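Local coordinates for Rbstp0775 protein (Geobacillus stearothermophilus, PDB 1RZ3), which is of unknown function but probably acts as an ATP-binding kinase of the phosphoribulokinase/uridine kinase family, at residues C54-M58 / D59-V63; E74-E78 / Y79-Q83; E87-T90 / H91-R95. One frame throughout, in Å; residues are numbered along the deposited sequence.

Contact 1 (C54-M58 / D59-V63)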
loop_
_atom_site.group_PDB
_atom_site.type_symbol
_atom_site.label_atom_id
_atom_site.label_comp_id
_atom_site.label_asym_id
_atom_site.label_seq_id
_atom_site.Cartn_x
_atom_site.Cartn_y
_atom_site.Cartn_z
ATOM N N CYS A 54 13.214 0.649 -1.217
ATOM C CA CYS A 54 12.507 1.471 -2.202
ATOM C C CYS A 54 11.055 1.496 -1.705
ATOM O O CYS A 54 10.488 0.450 -1.389
ATOM C CB CYS A 54 12.592 0.823 -3.592
ATOM S SG CYS A 54 11.733 1.722 -4.906
ATOM N N VAL A 55 10.454 2.680 -1.632
ATOM C CA VAL A 55 9.090 2.800 -1.118
ATOM C C VAL A 55 8.070 3.314 -2.133
ATOM O O VAL A 55 8.350 4.243 -2.889
ATOM C CB VAL A 55 9.052 3.755 0.103
ATOM C CG1 VAL A 55 7.657 3.765 0.713
ATOM C CG2 VAL A 55 10.100 3.341 1.139
ATOM N N PHE A 56 6.888 2.698 -2.137
ATOM C CA PHE A 56 5.786 3.092 -3.018
ATOM C C PHE A 56 4.601 3.428 -2.122
ATOM O O PHE A 56 4.402 2.787 -1.087
ATOM C CB PHE A 56 5.394 1.946 -3.960
ATOM C CG PHE A 56 6.365 1.719 -5.081
ATOM C CD1 PHE A 56 6.298 2.482 -6.240
ATOM C CD2 PHE A 56 7.356 0.751 -4.971
ATOM C CE1 PHE A 56 7.209 2.283 -7.282
ATOM C CE2 PHE A 56 8.270 0.543 -6.003
ATOM C CZ PHE A 56 8.197 1.310 -7.159
ATOM N N HIS A 57 3.822 4.431 -2.519
ATOM C CA HIS A 57 2.653 4.860 -1.757
ATOM C C HIS A 57 1.475 4.751 -2.720
ATOM O O HIS A 57 1.392 5.508 -3.684
ATOM C CB HIS A 57 2.835 6.312 -1.303
ATOM C CG HIS A 57 4.042 6.530 -0.442
ATOM N ND1 HIS A 57 4.046 6.274 0.912
ATOM C CD2 HIS A 57 5.288 6.967 -0.746
ATOM C CE1 HIS A 57 5.242 6.544 1.406
ATOM N NE2 HIS A 57 6.013 6.967 0.421
HETATM N N MSE A 58 0.559 3.823 -2.459
HETATM C CA MSE A 58 -0.558 3.614 -3.378
HETATM C C MSE A 58 -1.457 4.807 -3.663
HETATM O O MSE A 58 -2.086 4.854 -4.721
HETATM C CB MSE A 58 -1.404 2.421 -2.935
HETATM C CG MSE A 58 -0.641 1.096 -2.928
HETATM SE SE MSE A 58 0.390 0.749 -4.532
HETATM C CE MSE A 58 -1.070 0.597 -5.793
ATOM N N ASP A 59 -1.532 5.769 -2.748
ATOM C CA ASP A 59 -2.364 6.945 -3.007
ATOM C C ASP A 59 -1.782 7.776 -4.151
ATOM O O ASP A 59 -2.466 8.632 -4.711
ATOM C CB ASP A 59 -2.502 7.817 -1.758
ATOM C CG ASP A 59 -3.359 7.168 -0.690
ATOM O OD1 ASP A 59 -4.389 6.552 -1.048
ATOM O OD2 ASP A 59 -3.013 7.281 0.506
ATOM N N ASP A 60 -0.518 7.527 -4.490
ATOM C CA ASP A 60 0.129 8.238 -5.596
ATOM C C ASP A 60 -0.372 7.679 -6.924
ATOM O O ASP A 60 -0.272 8.335 -7.964
ATOM C CB ASP A 60 1.655 8.024 -5.607
ATOM C CG ASP A 60 2.380 8.753 -4.491
ATOM O OD1 ASP A 60 1.908 9.820 -4.058
ATOM O OD2 ASP A 60 3.449 8.259 -4.069
ATOM N N HIS A 61 -0.916 6.467 -6.895
ATOM C CA HIS A 61 -1.311 5.829 -8.144
ATOM C C HIS A 61 -2.789 5.607 -8.417
ATOM O O HIS A 61 -3.178 4.578 -8.976
ATOM C CB HIS A 61 -0.545 4.513 -8.263
ATOM C CG HIS A 61 0.919 4.656 -7.989
ATOM N ND1 HIS A 61 1.754 5.404 -8.793
ATOM C CD2 HIS A 61 1.685 4.211 -6.965
ATOM C CE1 HIS A 61 2.969 5.415 -8.273
ATOM N NE2 HIS A 61 2.955 4.699 -7.164
ATOM N N ILE A 62 -3.604 6.579 -8.038
ATOM C CA ILE A 62 -5.038 6.499 -8.267
ATOM C C ILE A 62 -5.384 7.228 -9.566
ATOM O O ILE A 62 -4.556 7.962 -10.121
ATOM C CB ILE A 62 -5.824 7.134 -7.105
ATOM C CG1 ILE A 62 -5.422 8.603 -6.939
ATOM C CG2 ILE A 62 -5.563 6.358 -5.823
ATOM C CD1 ILE A 62 -6.256 9.351 -5.932
ATOM N N VAL A 63 -6.605 7.011 -10.047
ATOM C CA VAL A 63 -7.075 7.639 -11.273
ATOM C C VAL A 63 -7.609 9.047 -11.020
ATOM O O VAL A 63 -7.781 9.459 -9.877
ATOM C CB VAL A 63 -8.187 6.797 -11.928
ATOM C CG1 VAL A 63 -7.655 5.408 -12.255
ATOM C CG2 VAL A 63 -9.389 6.699 -10.989
HETATM O O HOH W 1 4.518 5.637 -4.982
#
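H57 and D60 lie side by side and point the same way, with imidazole and carboxylate planes turned 78° apart. The carboxylate stands near the edge of the ring, and OD2 of D60 comes closest at CB of H57, 3.4 Å away. The imidazole itself is engaged elsewhere, its ND1 bonding to E131. One water accepts from H57 N, donates to D60 OD2 at 3.0 Å, and bonds to H61 NE2 at 2.8 Å, tying strand backbone, carboxylate and second histidine together. With CG beside the backbone N (chi1 -48°), H61 turns its ring back along the strand: its NE2 meets the edge of the F56 ring at CD1, 4.1 Å away, while CB of D60 sits over one imidazole face. The backbone is wound by two successive i to i+3 bonds, D60 N to H57 O at 2.9 Å and H61 N to M58 O, also at 2.9 Å. Both donors stand above the carbonyl plane, the second by 62°. The selenomethionine M58 leaves on another side, toward L89 and F94. This is a 3-10 turn closing outermost strand 53-57 of the parallel sheet, at the carboxyl end of a strand in a P-loop NTPase fold.

Contact 2 (E74-E78 / Y79-Q83)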
loop_
_atom_site.group_PDB
_atom_site.type_symbol
_atom_site.label_atom_id
_atom_site.label_comp_id
_atom_site.label_asym_id
_atom_site.label_seq_id
_atom_site.Cartn_x
_atom_site.Cartn_y
_atom_site.Cartn_z
ATOM N N GLU A 74 -22.345 3.653 -6.530
ATOM C CA GLU A 74 -22.317 4.029 -5.125
ATOM C C GLU A 74 -20.863 4.362 -4.817
ATOM O O GLU A 74 -19.953 3.792 -5.421
ATOM C CB GLU A 74 -22.802 2.875 -4.247
ATOM C CG GLU A 74 -24.301 2.624 -4.349
ATOM C CD GLU A 74 -24.770 1.510 -3.432
ATOM O OE1 GLU A 74 -24.420 1.536 -2.233
ATOM O OE2 GLU A 74 -25.496 0.612 -3.908
ATOM N N GLU A 75 -20.645 5.279 -3.884
ATOM C CA GLU A 75 -19.292 5.691 -3.546
ATOM C C GLU A 75 -18.368 4.592 -3.029
ATOM O O GLU A 75 -17.160 4.643 -3.276
ATOM C CB GLU A 75 -19.335 6.864 -2.564
ATOM C CG GLU A 75 -19.945 8.121 -3.180
ATOM C CD GLU A 75 -19.419 9.398 -2.552
ATOM O OE1 GLU A 75 -18.182 9.568 -2.496
ATOM O OE2 GLU A 75 -20.238 10.237 -2.121
ATOM N N TRP A 76 -18.909 3.598 -2.327
ATOM C CA TRP A 76 -18.055 2.527 -1.821
ATOM C C TRP A 76 -17.431 1.781 -2.995
ATOM O O TRP A 76 -16.264 1.379 -2.950
ATOM C CB TRP A 76 -18.846 1.536 -0.959
ATOM C CG TRP A 76 -19.710 0.581 -1.745
ATOM C CD1 TRP A 76 -21.027 0.746 -2.080
ATOM C CD2 TRP A 76 -19.307 -0.673 -2.312
ATOM N NE1 TRP A 76 -21.466 -0.329 -2.818
ATOM C CE2 TRP A 76 -20.432 -1.214 -2.977
ATOM C CE3 TRP A 76 -18.102 -1.393 -2.326
ATOM C CZ2 TRP A 76 -20.389 -2.444 -3.648
ATOM C CZ3 TRP A 76 -18.061 -2.621 -2.997
ATOM C CH2 TRP A 76 -19.200 -3.130 -3.647
ATOM N N PHE A 77 -18.223 1.608 -4.047
ATOM C CA PHE A 77 -17.787 0.905 -5.246
ATOM C C PHE A 77 -16.733 1.713 -6.003
ATOM O O PHE A 77 -15.784 1.148 -6.548
ATOM C CB PHE A 77 -18.992 0.647 -6.153
ATOM C CG PHE A 77 -18.694 -0.239 -7.328
ATOM C CD1 PHE A 77 -18.874 -1.613 -7.242
ATOM C CD2 PHE A 77 -18.226 0.304 -8.518
ATOM C CE1 PHE A 77 -18.595 -2.442 -8.328
ATOM C CE2 PHE A 77 -17.942 -0.516 -9.612
ATOM C CZ PHE A 77 -18.128 -1.893 -9.515
ATOM N N GLU A 78 -16.915 3.030 -6.045
ATOM C CA GLU A 78 -15.977 3.914 -6.731
ATOM C C GLU A 78 -14.624 3.858 -6.026
ATOM O O GLU A 78 -13.570 3.771 -6.660
ATOM C CB GLU A 78 -16.479 5.363 -6.707
ATOM C CG GLU A 78 -17.857 5.581 -7.316
ATOM C CD GLU A 78 -18.223 7.049 -7.414
ATOM O OE1 GLU A 78 -18.020 7.783 -6.429
ATOM O OE2 GLU A 78 -18.724 7.471 -8.478
ATOM N N TYR A 79 -14.673 3.915 -4.702
ATOM C CA TYR A 79 -13.473 3.893 -3.879
ATOM C C TYR A 79 -12.735 2.555 -3.923
ATOM O O TYR A 79 -11.512 2.518 -4.076
ATOM C CB TYR A 79 -13.854 4.256 -2.439
ATOM C CG TYR A 79 -12.708 4.287 -1.442
ATOM C CD1 TYR A 79 -11.469 4.826 -1.780
ATOM C CD2 TYR A 79 -12.893 3.831 -0.135
ATOM C CE1 TYR A 79 -10.437 4.913 -0.834
ATOM C CE2 TYR A 79 -11.876 3.915 0.810
ATOM C CZ TYR A 79 -10.654 4.456 0.456
ATOM O OH TYR A 79 -9.665 4.553 1.404
ATOM N N TYR A 80 -13.469 1.454 -3.817
ATOM C CA TYR A 80 -12.829 0.145 -3.814
ATOM C C TYR A 80 -12.443 -0.420 -5.182
ATOM O O TYR A 80 -11.376 -1.022 -5.331
ATOM C CB TYR A 80 -13.714 -0.883 -3.101
ATOM C CG TYR A 80 -13.008 -2.201 -2.852
ATOM C CD1 TYR A 80 -12.090 -2.335 -1.807
ATOM C CD2 TYR A 80 -13.207 -3.293 -3.698
ATOM C CE1 TYR A 80 -11.385 -3.514 -1.614
ATOM C CE2 TYR A 80 -12.507 -4.480 -3.515
ATOM C CZ TYR A 80 -11.596 -4.584 -2.472
ATOM O OH TYR A 80 -10.892 -5.749 -2.291
ATOM N N TYR A 81 -13.302 -0.229 -6.179
ATOM C CA TYR A 81 -13.050 -0.789 -7.508
ATOM C C TYR A 81 -12.577 0.142 -8.616
ATOM O O TYR A 81 -11.891 -0.296 -9.539
ATOM C CB TYR A 81 -14.306 -1.510 -8.005
ATOM C CG TYR A 81 -14.530 -2.868 -7.389
ATOM C CD1 TYR A 81 -13.641 -3.913 -7.632
ATOM C CD2 TYR A 81 -15.633 -3.112 -6.573
ATOM C CE1 TYR A 81 -13.842 -5.171 -7.080
ATOM C CE2 TYR A 81 -15.849 -4.372 -6.016
ATOM C CZ TYR A 81 -14.945 -5.395 -6.276
ATOM O OH TYR A 81 -15.135 -6.640 -5.731
ATOM N N LEU A 82 -12.935 1.416 -8.541
ATOM C CA LEU A 82 -12.553 2.340 -9.600
ATOM C C LEU A 82 -11.404 3.290 -9.300
ATOM O O LEU A 82 -10.736 3.755 -10.222
ATOM C CB LEU A 82 -13.776 3.159 -10.030
ATOM C CG LEU A 82 -15.017 2.336 -10.397
ATOM C CD1 LEU A 82 -16.118 3.270 -10.876
ATOM C CD2 LEU A 82 -14.668 1.312 -11.470
ATOM N N GLN A 83 -11.170 3.584 -8.025
ATOM C CA GLN A 83 -10.109 4.519 -7.656
ATOM C C GLN A 83 -8.718 4.091 -8.131
ATOM O O GLN A 83 -7.861 4.939 -8.411
ATOM C CB GLN A 83 -10.107 4.745 -6.142
ATOM C CG GLN A 83 -9.142 5.834 -5.700
ATOM C CD GLN A 83 -9.659 6.614 -4.511
ATOM O OE1 GLN A 83 -10.771 7.136 -4.543
ATOM N NE2 GLN A 83 -8.852 6.702 -3.458
#
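F77 reaches along its helix to Y81 and L82, one turn further on. F77 CB lies over the centre of the W76 indole. From there CG is anti to the backbone N (chi1 -172°), which swings the ring toward the following turn. F77 CD1 and F77 CE1 then meet CD2 of Y81, the second at 3.5 Å. On the other rim F77 CE2 touches CG of L82 at 4.2 Å. F77 CZ, the tip, lies 4.0 Å from Y81 CD2. The tyrosine's CB stands over the phenyl face, 4.2 Å from the centroid of the F77 ring, a CH-pi contact, while the two rings meet obliquely with planes 43° apart. Were F77 cut back to an alanine, Y81 would probably lose the face under its CB and the packing on its CD2, and a gap would open beside L82. In the backbone, Y81 N bonds to F77 O at 2.9 Å with ordinary alpha-helical spacing, but Q83 N reaches E78 O, five residues back, in a weak bond that marks a widened, pi-type final turn. Beyond the helix, the Y81 hydroxyl bonds to that of Y182, and E75 forms salt bridges with R175 and K171. Helix 75-82 thus lies against helix 169-187, joined to it by aromatic rings and charged pairs alike, and Q83, at its far end, pairs its backbone with V63 in the loop after strand 53-57.

Contact 3 (E87-T90 / H91-R95)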
loop_
_atom_site.group_PDB
_atom_site.type_symbol
_atom_site.label_atom_id
_atom_site.label_comp_id
_atom_site.label_asym_id
_atom_site.label_seq_id
_atom_site.Cartn_x
_atom_site.Cartn_y
_atom_site.Cartn_z
ATOM N N GLU A 87 -5.934 -3.784 -12.580
ATOM C CA GLU A 87 -5.283 -4.595 -13.606
ATOM C C GLU A 87 -4.017 -3.952 -14.174
ATOM O O GLU A 87 -3.009 -4.629 -14.374
ATOM C CB GLU A 87 -6.284 -4.883 -14.727
ATOM C CG GLU A 87 -5.727 -5.622 -15.919
ATOM C CD GLU A 87 -6.795 -5.831 -16.983
ATOM O OE1 GLU A 87 -7.572 -4.884 -17.239
ATOM O OE2 GLU A 87 -6.856 -6.930 -17.560
ATOM N N TRP A 88 -4.062 -2.650 -14.439
ATOM C CA TRP A 88 -2.889 -1.964 -14.975
ATOM C C TRP A 88 -1.761 -2.018 -13.940
ATOM O O TRP A 88 -0.605 -2.298 -14.280
ATOM C CB TRP A 88 -3.217 -0.501 -15.305
ATOM C CG TRP A 88 -2.115 0.207 -16.051
ATOM C CD1 TRP A 88 -1.922 0.230 -17.403
ATOM C CD2 TRP A 88 -1.028 0.947 -15.480
ATOM N NE1 TRP A 88 -0.782 0.937 -17.711
ATOM C CE2 TRP A 88 -0.213 1.387 -16.548
ATOM C CE3 TRP A 88 -0.659 1.277 -14.167
ATOM C CZ2 TRP A 88 0.946 2.143 -16.346
ATOM C CZ3 TRP A 88 0.496 2.028 -13.966
ATOM C CH2 TRP A 88 1.284 2.452 -15.053
ATOM N N LEU A 89 -2.098 -1.762 -12.676
ATOM C CA LEU A 89 -1.095 -1.787 -11.611
ATOM C C LEU A 89 -0.521 -3.181 -11.420
ATOM O O LEU A 89 0.665 -3.338 -11.116
ATOM C CB LEU A 89 -1.698 -1.272 -10.302
ATOM C CG LEU A 89 -1.937 0.242 -10.341
ATOM C CD1 LEU A 89 -2.844 0.650 -9.199
ATOM C CD2 LEU A 89 -0.592 0.976 -10.281
ATOM N N THR A 90 -1.354 -4.202 -11.601
ATOM C CA THR A 90 -0.869 -5.569 -11.466
ATOM C C THR A 90 0.192 -5.806 -12.543
ATOM O O THR A 90 1.263 -6.347 -12.274
ATOM C CB THR A 90 -1.996 -6.605 -11.674
ATOM O OG1 THR A 90 -3.025 -6.404 -10.698
ATOM C CG2 THR A 90 -1.441 -8.019 -11.537
ATOM N N HIS A 91 -0.121 -5.390 -13.766
ATOM C CA HIS A 91 0.785 -5.561 -14.903
ATOM C C HIS A 91 2.033 -4.685 -14.858
ATOM O O HIS A 91 3.146 -5.163 -15.084
ATOM C CB HIS A 91 0.055 -5.250 -16.215
ATOM C CG HIS A 91 -0.881 -6.325 -16.675
ATOM N ND1 HIS A 91 -1.798 -6.928 -15.841
ATOM C CD2 HIS A 91 -1.075 -6.868 -17.902
ATOM C CE1 HIS A 91 -2.517 -7.794 -16.533
ATOM N NE2 HIS A 91 -2.099 -7.777 -17.787
ATOM N N GLN A 92 1.844 -3.404 -14.568
ATOM C CA GLN A 92 2.952 -2.457 -14.581
ATOM C C GLN A 92 3.714 -2.216 -13.288
ATOM O O GLN A 92 4.790 -1.612 -13.311
ATOM C CB GLN A 92 2.463 -1.119 -15.141
ATOM C CG GLN A 92 1.859 -1.232 -16.537
ATOM C CD GLN A 92 2.759 -1.977 -17.502
ATOM O OE1 GLN A 92 3.977 -1.795 -17.497
ATOM N NE2 GLN A 92 2.162 -2.818 -18.345
ATOM N N LEU A 93 3.170 -2.665 -12.164
ATOM C CA LEU A 93 3.856 -2.471 -10.895
ATOM C C LEU A 93 4.139 -3.772 -10.145
ATOM O O LEU A 93 5.285 -4.209 -10.044
ATOM C CB LEU A 93 3.052 -1.522 -9.991
ATOM C CG LEU A 93 3.598 -1.254 -8.580
ATOM C CD1 LEU A 93 4.988 -0.663 -8.664
ATOM C CD2 LEU A 93 2.663 -0.298 -7.846
ATOM N N PHE A 94 3.089 -4.398 -9.631
ATOM C CA PHE A 94 3.252 -5.611 -8.842
ATOM C C PHE A 94 4.009 -6.764 -9.491
ATOM O O PHE A 94 4.910 -7.325 -8.866
ATOM C CB PHE A 94 1.883 -6.063 -8.323
ATOM C CG PHE A 94 1.283 -5.096 -7.336
ATOM C CD1 PHE A 94 1.756 -5.036 -6.026
ATOM C CD2 PHE A 94 0.306 -4.192 -7.735
ATOM C CE1 PHE A 94 1.263 -4.086 -5.131
ATOM C CE2 PHE A 94 -0.194 -3.238 -6.850
ATOM C CZ PHE A 94 0.287 -3.186 -5.544
ATOM N N ARG A 95 3.674 -7.107 -10.731
ATOM C CA ARG A 95 4.366 -8.207 -11.417
ATOM C C ARG A 95 5.832 -7.878 -11.690
ATOM O O ARG A 95 6.649 -8.775 -11.899
ATOM C CB ARG A 95 3.694 -8.524 -12.760
ATOM C CG ARG A 95 2.351 -9.217 -12.674
ATOM C CD ARG A 95 1.841 -9.579 -14.069
ATOM N NE ARG A 95 0.532 -10.229 -14.028
ATOM C CZ ARG A 95 -0.146 -10.622 -15.104
ATOM N NH1 ARG A 95 0.362 -10.437 -16.316
ATOM N NH2 ARG A 95 -1.334 -11.196 -14.968
#
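Q92 lays its CG over one face of the W88 indole, 3.6 Å from the centroid of the six-membered ring and 24° off the normal, a CH-pi contact. The closest approach is to the fusion carbon: Q92 CG stands 3.3 Å from W88 CE2, so the packing is tight. A bend at chi2 (-50°) turns the glutamine chain beyond CG, and the two side chains cross at about a right angle. The shared backbone bond, Q92 N to W88 O at 2.7 Å, runs nearly along the C=O axis and holds the two residues one turn apart. Further round the helix, E87 and H91 run side by side, with CG of E87 against CE1 of H91 and the carboxylate almost perpendicular to the imidazole. NH1 of R95, at the end of an extended chain, lies over the centre of the H91 ring on one face.

Helix 86-94 begins with regular i to i+4 bonds and widens at its far end into a pi-type turn. L89 O is the pivot, accepting L93 N at 2.8 Å and F94 N at 3.0 Å, and the next bond, R95 N to T90 O, is again five residues long and lies in the carbonyl plane. The L89 side chain packs on both of the residues its carbonyl holds: L89 CD2 meets CD2 of L93 at 4.3 Å, and L89 CB meets CE2 of F94 at 4.2 Å. L93 continues to L103 and L105 of strand 102-109, and the F94 ring stacks on W140. T90 bonds through OG1 to V86 O, while its methyl CG2 approaches NE of R95 at 3.9 Å.

How the contacts relate
Contact 1 lies deepest, its centre about 7 Å from the centre of the chain; the centres of contacts 3 and 2 lie about 13 and 17 Å from it. In contact 1 polar groups gather on a water while F56 and M58 point into the apolar core. Both helices widen at their final turns, but contact 2 packs ring on ring and turns charge and tyrosines toward helix 169-187, whereas contact 3 adds aliphatic packing and a glutamine methylene over an indole. Its L89 and F94 face M58, CE of M58 lying 3.8 Å from CD1 of L89; L93 faces strand 102-109 and F56. V63 N probably hydrogen-bonds to Q83 O. Contacts 2 and 3 merely adjoin in sequence.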